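Side-chain contacts in putative aldo/keto reductase (Salmonella enterica subsp. enterica serovar Typhimurium, PDB 4R9O), which probably acts as an NADP-dependent oxidoreductase of the aldo/keto reductase family, although its substrate is not established: residues C[22-27]-C[65-70]; C[148-153]-C[175-180]; C[237-242]-C[285-290]. All coordinates share one frame; numbering follows the deposited sequence.

Contact 1 (C[22-27]-C[65-70])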
loop_
_atom_site.group_PDB
_atom_site.type_symbol
_atom_site.label_atom_id
_atom_site.label_comp_id
_atom_site.label_asym_id
_atom_site.label_seq_id
_atom_site.Cartn_x
_atom_site.Cartn_y
_atom_site.Cartn_z
ATOM N N MET C 22 25.945 22.994 -10.672
ATOM C CA MET C 22 26.978 21.973 -10.466
ATOM C C MET C 22 26.947 21.470 -9.025
ATOM O O MET C 22 27.193 22.232 -8.091
ATOM C CB MET C 22 28.371 22.514 -10.804
ATOM C CG MET C 22 29.454 21.440 -10.782
ATOM S SD MET C 22 29.202 20.192 -12.069
ATOM C CE MET C 22 29.538 18.686 -11.164
ATOM N N GLY C 23 26.646 20.185 -8.849
ATOM C CA GLY C 23 26.584 19.575 -7.525
ATOM C C GLY C 23 27.897 18.897 -7.138
ATOM O O GLY C 23 28.511 18.197 -7.944
ATOM N N TYR C 24 28.326 19.094 -5.895
ATOM C CA TYR C 24 29.630 18.608 -5.469
ATOM C C TYR C 24 29.571 17.516 -4.396
ATOM O O TYR C 24 30.554 17.284 -3.690
ATOM C CB TYR C 24 30.479 19.791 -4.982
ATOM C CG TYR C 24 31.093 20.568 -6.129
ATOM C CD1 TYR C 24 32.266 20.123 -6.739
ATOM C CD2 TYR C 24 30.500 21.729 -6.618
ATOM C CE1 TYR C 24 32.832 20.813 -7.799
ATOM C CE2 TYR C 24 31.065 22.432 -7.687
ATOM C CZ TYR C 24 32.230 21.970 -8.270
ATOM O OH TYR C 24 32.811 22.657 -9.319
ATOM N N TRP C 25 28.447 16.809 -4.302
ATOM C CA TRP C 25 28.325 15.783 -3.274
ATOM C C TRP C 25 29.260 14.598 -3.514
ATOM O O TRP C 25 29.619 13.910 -2.563
ATOM C CB TRP C 25 26.864 15.315 -3.147
ATOM C CG TRP C 25 26.405 14.235 -4.090
ATOM C CD1 TRP C 25 26.345 12.889 -3.834
ATOM C CD2 TRP C 25 25.913 14.410 -5.423
ATOM N NE1 TRP C 25 25.857 12.218 -4.931
ATOM C CE2 TRP C 25 25.581 13.128 -5.918
ATOM C CE3 TRP C 25 25.717 15.522 -6.245
ATOM C CZ2 TRP C 25 25.070 12.931 -7.203
ATOM C CZ3 TRP C 25 25.202 15.325 -7.520
ATOM C CH2 TRP C 25 24.884 14.036 -7.986
ATOM N N ARG C 26 29.682 14.390 -4.763
ATOM C CA ARG C 26 30.576 13.281 -5.131
ATOM C C ARG C 26 32.040 13.705 -5.269
ATOM O O ARG C 26 32.863 12.926 -5.745
ATOM C CB ARG C 26 30.134 12.646 -6.458
ATOM C CG ARG C 26 28.759 12.007 -6.434
ATOM C CD ARG C 26 28.840 10.512 -6.152
ATOM N NE ARG C 26 29.300 9.760 -7.319
ATOM C CZ ARG C 26 30.080 8.684 -7.263
ATOM N NH1 ARG C 26 30.445 8.069 -8.380
ATOM N NH2 ARG C 26 30.492 8.218 -6.096
ATOM N N LEU C 27 32.351 14.937 -4.874
ATOM C CA LEU C 27 33.676 15.516 -5.092
ATOM C C LEU C 27 34.832 14.624 -4.646
ATOM O O LEU C 27 35.803 14.467 -5.384
ATOM C CB LEU C 27 33.783 16.869 -4.387
ATOM C CG LEU C 27 35.131 17.601 -4.501
ATOM C CD1 LEU C 27 35.652 17.636 -5.940
ATOM C CD2 LEU C 27 34.992 19.015 -3.965
ATOM N N ALA C 65 35.420 21.548 2.537
ATOM C CA ALA C 65 36.800 21.958 2.762
ATOM C C ALA C 65 37.659 21.746 1.524
ATOM O O ALA C 65 38.582 22.516 1.266
ATOM C CB ALA C 65 37.392 21.201 3.949
ATOM N N ALA C 66 37.387 20.679 0.783
ATOM C CA ALA C 66 38.122 20.423 -0.455
ATOM C C ALA C 66 37.834 21.533 -1.466
ATOM O O ALA C 66 38.721 21.973 -2.206
ATOM C CB ALA C 66 37.760 19.069 -1.031
ATOM N N PHE C 67 36.596 22.007 -1.470
ATOM C CA PHE C 67 36.208 23.093 -2.357
ATOM C C PHE C 67 36.889 24.400 -1.963
ATOM O O PHE C 67 37.366 25.141 -2.821
ATOM C CB PHE C 67 34.690 23.276 -2.353
ATOM C CG PHE C 67 34.178 24.042 -3.534
ATOM C CD1 PHE C 67 33.883 23.388 -4.723
ATOM C CD2 PHE C 67 34.004 25.417 -3.465
ATOM C CE1 PHE C 67 33.413 24.093 -5.823
ATOM C CE2 PHE C 67 33.537 26.130 -4.569
ATOM C CZ PHE C 67 33.235 25.464 -5.744
ATOM N N GLY C 68 36.942 24.678 -0.667
ATOM C CA GLY C 68 37.586 25.885 -0.175
ATOM C C GLY C 68 39.078 25.953 -0.456
ATOM O O GLY C 68 39.657 27.036 -0.514
ATOM N N GLU C 69 39.716 24.800 -0.621
ATOM C CA GLU C 69 41.125 24.770 -0.999
ATOM C C GLU C 69 41.325 25.289 -2.413
ATOM O O GLU C 69 42.324 25.946 -2.703
ATOM C CB GLU C 69 41.689 23.358 -0.884
ATOM C CG GLU C 69 41.800 22.842 0.532
ATOM C CD GLU C 69 42.268 21.399 0.582
ATOM O OE1 GLU C 69 42.287 20.738 -0.483
ATOM O OE2 GLU C 69 42.634 20.928 1.681
ATOM N N ALA C 70 40.378 24.986 -3.297
ATOM C CA ALA C 70 40.420 25.499 -4.663
ATOM C C ALA C 70 40.169 27.000 -4.674
ATOM O O ALA C 70 40.854 27.748 -5.373
ATOM C CB ALA C 70 39.404 24.785 -5.544
#
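The contact lies at the C-terminal end of the first parallel barrel strand, 16-23, where Tyr24 and Leu27, which follow the strand, face Ala66 and Phe67 of helix 63-73. Its centre is a T-shaped (edge-to-face) aromatic pair. The edge of Phe67 is directed at one face of Tyr24, with ring centroids 4.8 Å apart and planes at 68°. A single corner of the phenyl ring does most of the touching: Phe67 CE1 is 3.4 Å from both Tyr24 CE2 and Tyr24 CZ, so it sits toward the rim on the hydroxyl-bearing half of the phenol rather than over its middle. The neighbouring Phe67 CD1 follows at 4.1 Å from Tyr24 CE1. In Phe67, CG lies anti to the backbone N (chi1 -161°), which sends the ring off the helix toward the strand end.

Beside the rings, Leu27 meets the helix through one branch, Leu27 CD2 lying 4.0 Å from Ala66 CB. A type I turn from Tyr24 to Leu27, closed by Leu27 N to Tyr24 O at 3.2 Å, places the side chains of Tyr24 and Leu27 against the same helix. Further partners surround the pair: the Tyr24 hydroxyl is hydrogen-bonded to His44 NE2, and His54 meets Phe67 edge-to-face while its ring runs nearly parallel to that of Tyr24. Phe40 and Ile41 of helix 34-46 also touch Tyr24. The side chain of Tyr24 is about 6 Å from that of Tyr58, the probable proton donor. A buried aromatic cluster close to that residue, joining a strand's C-terminal end to a surrounding helix, belongs to the active-site mouth of the TIM barrel.

Contact 2 (C[148-153]-C[175-180])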
loop_
_atom_site.group_PDB
_atom_site.type_symbol
_atom_site.label_atom_id
_atom_site.label_comp_id
_atom_site.label_asym_id
_atom_site.label_seq_id
_atom_site.Cartn_x
_atom_site.Cartn_y
_atom_site.Cartn_z
ATOM N N HIS C 148 19.550 35.582 12.446
ATOM C CA HIS C 148 20.868 35.989 12.882
ATOM C C HIS C 148 21.857 35.967 11.720
ATOM O O HIS C 148 22.637 36.892 11.540
ATOM C CB HIS C 148 21.365 35.095 14.011
ATOM C CG HIS C 148 22.778 35.385 14.413
ATOM N ND1 HIS C 148 23.831 34.568 14.066
ATOM C CD2 HIS C 148 23.311 36.418 15.100
ATOM C CE1 HIS C 148 24.954 35.075 14.543
ATOM N NE2 HIS C 148 24.665 36.199 15.175
ATOM N N LEU C 149 21.821 34.897 10.942
ATOM C CA LEU C 149 22.739 34.721 9.817
ATOM C C LEU C 149 22.502 35.786 8.736
ATOM O O LEU C 149 23.440 36.257 8.079
ATOM C CB LEU C 149 22.578 33.314 9.225
ATOM C CG LEU C 149 23.346 32.147 9.855
ATOM C CD1 LEU C 149 23.269 32.155 11.358
ATOM C CD2 LEU C 149 22.834 30.813 9.336
ATOM N N HIS C 150 21.238 36.153 8.553
ATOM C CA HIS C 150 20.880 37.189 7.592
ATOM C C HIS C 150 21.302 38.575 8.087
ATOM O O HIS C 150 21.831 39.383 7.318
ATOM C CB HIS C 150 19.374 37.156 7.315
ATOM C CG HIS C 150 18.936 38.097 6.237
ATOM N ND1 HIS C 150 19.082 37.812 4.896
ATOM C CD2 HIS C 150 18.358 39.321 6.300
ATOM C CE1 HIS C 150 18.607 38.817 4.180
ATOM N NE2 HIS C 150 18.160 39.743 5.006
ATOM N N GLN C 151 21.081 38.834 9.374
ATOM C CA GLN C 151 21.444 40.113 9.989
ATOM C C GLN C 151 22.935 40.441 9.860
ATOM O O GLN C 151 23.300 41.602 9.772
ATOM C CB GLN C 151 21.049 40.132 11.476
ATOM C CG GLN C 151 22.184 39.713 12.420
ATOM C CD GLN C 151 22.194 40.440 13.745
ATOM O OE1 GLN C 151 22.409 41.653 13.801
ATOM N NE2 GLN C 151 21.981 39.695 14.830
ATOM N N SER C 152 23.785 39.419 9.845
ATOM C CA SER C 152 25.232 39.626 9.881
ATOM C C SER C 152 25.872 39.601 8.496
ATOM O O SER C 152 27.064 39.852 8.355
ATOM C CB SER C 152 25.889 38.567 10.762
ATOM O OG SER C 152 25.664 37.277 10.222
ATOM N N GLY C 153 25.086 39.277 7.479
ATOM C CA GLY C 153 25.598 39.214 6.121
ATOM C C GLY C 153 26.217 37.870 5.782
ATOM O O GLY C 153 26.683 37.654 4.665
ATOM N N LEU C 175 9.109 33.297 8.732
ATOM C CA LEU C 175 10.169 34.080 8.089
ATOM C C LEU C 175 9.681 35.370 7.444
ATOM O O LEU C 175 8.640 35.400 6.791
ATOM C CB LEU C 175 10.883 33.220 7.048
ATOM C CG LEU C 175 11.603 32.010 7.648
ATOM C CD1 LEU C 175 12.123 31.059 6.576
ATOM C CD2 LEU C 175 12.739 32.456 8.559
ATOM N N PRO C 176 10.445 36.455 7.627
ATOM C CA PRO C 176 10.120 37.745 7.013
ATOM C C PRO C 176 10.554 37.813 5.543
ATOM O O PRO C 176 10.206 38.763 4.842
ATOM C CB PRO C 176 10.903 38.742 7.869
ATOM C CG PRO C 176 12.081 37.958 8.347
ATOM C CD PRO C 176 11.583 36.553 8.559
ATOM N N PHE C 177 11.304 36.813 5.091
ATOM C CA PHE C 177 11.704 36.728 3.689
ATOM C C PHE C 177 11.271 35.401 3.063
ATOM O O PHE C 177 11.107 34.397 3.764
ATOM C CB PHE C 177 13.218 36.906 3.548
ATOM C CG PHE C 177 14.007 36.312 4.684
ATOM C CD1 PHE C 177 14.075 34.937 4.854
ATOM C CD2 PHE C 177 14.678 37.128 5.578
ATOM C CE1 PHE C 177 14.790 34.390 5.897
ATOM C CE2 PHE C 177 15.402 36.587 6.618
ATOM C CZ PHE C 177 15.454 35.215 6.783
ATOM N N THR C 178 11.100 35.399 1.744
ATOM C CA THR C 178 10.638 34.217 1.026
ATOM C C THR C 178 11.677 33.103 0.974
ATOM O O THR C 178 12.832 33.349 0.623
ATOM C CB THR C 178 10.266 34.568 -0.418
ATOM O OG1 THR C 178 9.423 35.723 -0.419
ATOM C CG2 THR C 178 9.566 33.390 -1.103
ATOM N N LEU C 179 11.263 31.880 1.307
ATOM C CA LEU C 179 12.110 30.711 1.080
ATOM C C LEU C 179 12.386 30.610 -0.420
ATOM O O LEU C 179 11.468 30.684 -1.240
ATOM C CB LEU C 179 11.446 29.441 1.619
ATOM C CG LEU C 179 11.445 29.288 3.149
ATOM C CD1 LEU C 179 10.590 28.088 3.599
ATOM C CD2 LEU C 179 12.868 29.155 3.653
ATOM N N ALA C 180 13.649 30.469 -0.800
ATOM C CA ALA C 180 13.976 30.678 -2.201
ATOM C C ALA C 180 13.961 29.390 -3.015
ATOM O O ALA C 180 14.049 29.432 -4.243
ATOM C CB ALA C 180 15.317 31.364 -2.318
#
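Two different first torsions bring His150 and Phe177 together. His150 holds CG anti to its backbone nitrogen (chi1 -174°), extending the imidazole from the helix toward the loop. Phe177 has CG between its backbone N and carbonyl carbon (chi1 35°), a crowded position that turns the phenyl back toward the helix. The side chains run alongside one another in opposing senses and meet through one corner of the phenyl ring. Phe177 CE2 lies over one face of the imidazole, offset toward its rim, at 3.9 Å from His150 CG and 4.0 Å from His150 CD2. It also comes within 4.1 Å of His150 CB. With centroids 4.9 Å apart and planes at 44°, the pair is oblique and fits neither a parallel stack nor a T-shape.

In the TIM barrel this joins the C-terminal part of helix 139-151 to the loop leading from helix 165-173 into strand 182-185, on the side where the parallel strands begin. Gly153, with positive phi, is the first residue to leave helical backbone angles. On the loop side, Pro176 CD sits over the centre of one face of the Phe177 ring, 4.2 Å above its plane. Phe158 of strand 155-161 touches both aromatic residues, its ring meeting that of Phe177 at a small angle between planes, and Gln172 NE2 donates to Phe177 O, tying the loop to the preceding helix.

Contact 3 (C[237-242]-C[285-290])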
loop_
_atom_site.group_PDB
_atom_site.type_symbol
_atom_site.label_atom_id
_atom_site.label_comp_id
_atom_site.label_asym_id
_atom_site.label_seq_id
_atom_site.Cartn_x
_atom_site.Cartn_y
_atom_site.Cartn_z
ATOM N N ALA C 237 15.884 10.148 -28.400
ATOM C CA ALA C 237 17.105 10.899 -28.681
ATOM C C ALA C 237 17.320 11.004 -30.187
ATOM O O ALA C 237 17.506 12.102 -30.717
ATOM C CB ALA C 237 18.304 10.255 -28.017
ATOM N N GLN C 238 17.278 9.864 -30.873
ATOM C CA GLN C 238 17.442 9.842 -32.331
ATOM C C GLN C 238 16.426 10.740 -33.025
ATOM O O GLN C 238 16.775 11.486 -33.938
ATOM C CB GLN C 238 17.325 8.416 -32.873
ATOM C CG GLN C 238 18.467 7.502 -32.458
ATOM C CD GLN C 238 18.298 6.078 -32.970
ATOM O OE1 GLN C 238 17.179 5.625 -33.229
ATOM N NE2 GLN C 238 19.412 5.366 -33.123
ATOM N N GLU C 239 15.175 10.676 -32.578
ATOM C CA GLU C 239 14.123 11.534 -33.120
ATOM C C GLU C 239 14.466 13.013 -32.977
ATOM O O GLU C 239 14.092 13.823 -33.815
ATOM C CB GLU C 239 12.789 11.256 -32.422
ATOM C CG GLU C 239 12.201 9.887 -32.699
ATOM C CD GLU C 239 10.919 9.643 -31.924
ATOM O OE1 GLU C 239 10.333 8.552 -32.078
ATOM O OE2 GLU C 239 10.500 10.541 -31.160
ATOM N N LEU C 240 15.169 13.359 -31.903
ATOM C CA LEU C 240 15.498 14.752 -31.615
ATOM C C LEU C 240 16.890 15.132 -32.110
ATOM O O LEU C 240 17.303 16.283 -31.982
ATOM C CB LEU C 240 15.393 15.019 -30.106
ATOM C CG LEU C 240 14.001 14.929 -29.472
ATOM C CD1 LEU C 240 14.102 14.878 -27.967
ATOM C CD2 LEU C 240 13.127 16.098 -29.896
ATOM N N ASN C 241 17.599 14.158 -32.677
ATOM C CA ASN C 241 19.010 14.315 -33.033
ATOM C C ASN C 241 19.830 14.746 -31.832
ATOM O O ASN C 241 20.749 15.551 -31.957
ATOM C CB ASN C 241 19.182 15.320 -34.169
ATOM C CG ASN C 241 18.370 14.956 -35.379
ATOM O OD1 ASN C 241 18.433 13.825 -35.866
ATOM N ND2 ASN C 241 17.575 15.903 -35.863
ATOM N N ALA C 242 19.476 14.210 -30.667
ATOM C CA ALA C 242 20.209 14.479 -29.440
ATOM C C ALA C 242 21.458 13.605 -29.352
ATOM O O ALA C 242 21.424 12.412 -29.658
ATOM C CB ALA C 242 19.312 14.257 -28.221
ATOM N N ARG C 285 5.023 17.243 -26.339
ATOM C CA ARG C 285 4.208 16.638 -25.287
ATOM C C ARG C 285 4.193 15.112 -25.412
ATOM O O ARG C 285 4.398 14.411 -24.426
ATOM C CB ARG C 285 2.778 17.192 -25.301
ATOM C CG ARG C 285 2.603 18.386 -24.378
ATOM C CD ARG C 285 1.212 18.959 -24.418
ATOM N NE ARG C 285 1.063 20.057 -23.458
ATOM C CZ ARG C 285 0.638 19.919 -22.199
ATOM N NH1 ARG C 285 0.312 18.717 -21.723
ATOM N NH2 ARG C 285 0.531 20.989 -21.416
ATOM N N GLN C 286 3.979 14.599 -26.621
ATOM C CA GLN C 286 3.884 13.155 -26.801
ATOM C C GLN C 286 5.200 12.475 -26.454
ATOM O O GLN C 286 5.206 11.375 -25.909
ATOM C CB GLN C 286 3.450 12.812 -28.225
ATOM C CG GLN C 286 2.009 13.210 -28.513
ATOM C CD GLN C 286 1.488 12.703 -29.854
ATOM O OE1 GLN C 286 0.849 13.444 -30.586
ATOM N NE2 GLN C 286 1.735 11.435 -30.161
ATOM N N GLN C 287 6.312 13.147 -26.741
ATOM C CA GLN C 287 7.619 12.625 -26.372
ATOM C C GLN C 287 7.771 12.624 -24.860
ATOM O O GLN C 287 8.261 11.656 -24.296
ATOM C CB GLN C 287 8.745 13.433 -27.029
ATOM C CG GLN C 287 8.914 13.134 -28.510
ATOM C CD GLN C 287 9.853 14.111 -29.208
ATOM O OE1 GLN C 287 10.036 15.247 -28.761
ATOM N NE2 GLN C 287 10.459 13.665 -30.304
ATOM N N TRP C 288 7.327 13.697 -24.208
ATOM C CA TRP C 288 7.389 13.777 -22.756
ATOM C C TRP C 288 6.555 12.656 -22.147
ATOM O O TRP C 288 6.970 12.008 -21.194
ATOM C CB TRP C 288 6.896 15.142 -22.254
ATOM C CG TRP C 288 7.140 15.370 -20.777
ATOM C CD1 TRP C 288 8.215 15.992 -20.213
ATOM C CD2 TRP C 288 6.293 14.976 -19.685
ATOM N NE1 TRP C 288 8.099 16.004 -18.844
ATOM C CE2 TRP C 288 6.923 15.390 -18.493
ATOM C CE3 TRP C 288 5.062 14.315 -19.599
ATOM C CZ2 TRP C 288 6.371 15.161 -17.229
ATOM C CZ3 TRP C 288 4.506 14.099 -18.347
ATOM C CH2 TRP C 288 5.162 14.517 -17.175
ATOM N N PHE C 289 5.378 12.419 -22.708
ATOM C CA PHE C 289 4.475 11.430 -22.130
ATOM C C PHE C 289 4.929 10.006 -22.436
ATOM O O PHE C 289 4.772 9.103 -21.604
ATOM C CB PHE C 289 3.045 11.683 -22.606
ATOM C CG PHE C 289 2.332 12.732 -21.789
ATOM C CD1 PHE C 289 1.792 12.411 -20.555
ATOM C CD2 PHE C 289 2.233 14.040 -22.238
ATOM C CE1 PHE C 289 1.151 13.369 -19.787
ATOM C CE2 PHE C 289 1.582 15.004 -21.474
ATOM C CZ PHE C 289 1.045 14.666 -20.253
ATOM N N ARG C 290 5.522 9.821 -23.609
ATOM C CA ARG C 290 6.128 8.545 -23.972
ATOM C C ARG C 290 7.246 8.180 -23.004
ATOM O O ARG C 290 7.369 7.029 -22.588
ATOM C CB ARG C 290 6.686 8.583 -25.393
ATOM C CG ARG C 290 5.930 7.742 -26.386
ATOM C CD ARG C 290 6.808 7.456 -27.599
ATOM N NE ARG C 290 7.160 8.682 -28.311
ATOM C CZ ARG C 290 8.117 8.771 -29.231
ATOM N NH1 ARG C 290 8.356 9.932 -29.824
ATOM N NH2 ARG C 290 8.833 7.701 -29.558
#
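Arg290 grips the carboxylate of Glu239 end-on with two nitrogens, one to each oxygen. The shorter arm runs from Arg290 NH1 to Glu239 OE2 at 2.6 Å and uses the syn lone pair of that oxygen. The second, from Arg290 NH2 to Glu239 OE1, spans 3.1 Å; it also arrives on the syn side, but 28° out of the carboxylate plane. Both oxygens lie near the guanidinium plane, yet the two flat groups are turned 37° against each other, so the salt bridge is twisted rather than flat. Glu232 makes a long, weak ion pair with Arg290 NH2. A third bond to Glu239 comes from Gln287, whose NE2 reaches the anti lone pair of Glu239 OE2 at 3.2 Å, with an N-H...O angle of 163°. This amide is nearly coplanar with the carboxylate. The chain of Glu239, extended beyond CG, carries the carboxylate across to the other helix, whereas Arg290 bends at chi3 to bring its guanidinium edge round to meet it.

The other end of the Gln287 amide is held too: OE1 accepts from the backbone N of Thr284, just before helix 285-296. Leu240 packs against this amide, its CD2 branch lying 3.4 Å from Gln287 OE1 and 3.6 Å from Gln287 NE2. A Schellman motif follows, with Asn241, of positive phi, the first residue to leave helical backbone angles. By their place in the chain, these two helices correspond to the extra pair that aldo/keto reductases add to the barrel. With three donor hydrogens directed at its oxygens, Glu239 is probably kept ionised, and the paired bonds together with the amide limit rotation of its carboxylate.

How the contacts relate
The contacts follow one another along the chain without interleaving, and none touches another. Contact 1 lies at the strand-end mouth of the barrel, its centre about 25 Å from that of contact 2, which joins a helix end to a loop where the strands begin. Both belong to the repeating strand-helix framework: strands 16-23 and 182-185, which border their loops, are part of the same curled sheet. Contact 3 joins two helices outside that framework, its centre about 34 Å from that of contact 1 and 42 Å from that of contact 2, which lies on the opposite side of the chain's centre. Of the three, contact 1 lies near the probable proton donor and cofactor site; the other two lie away from it.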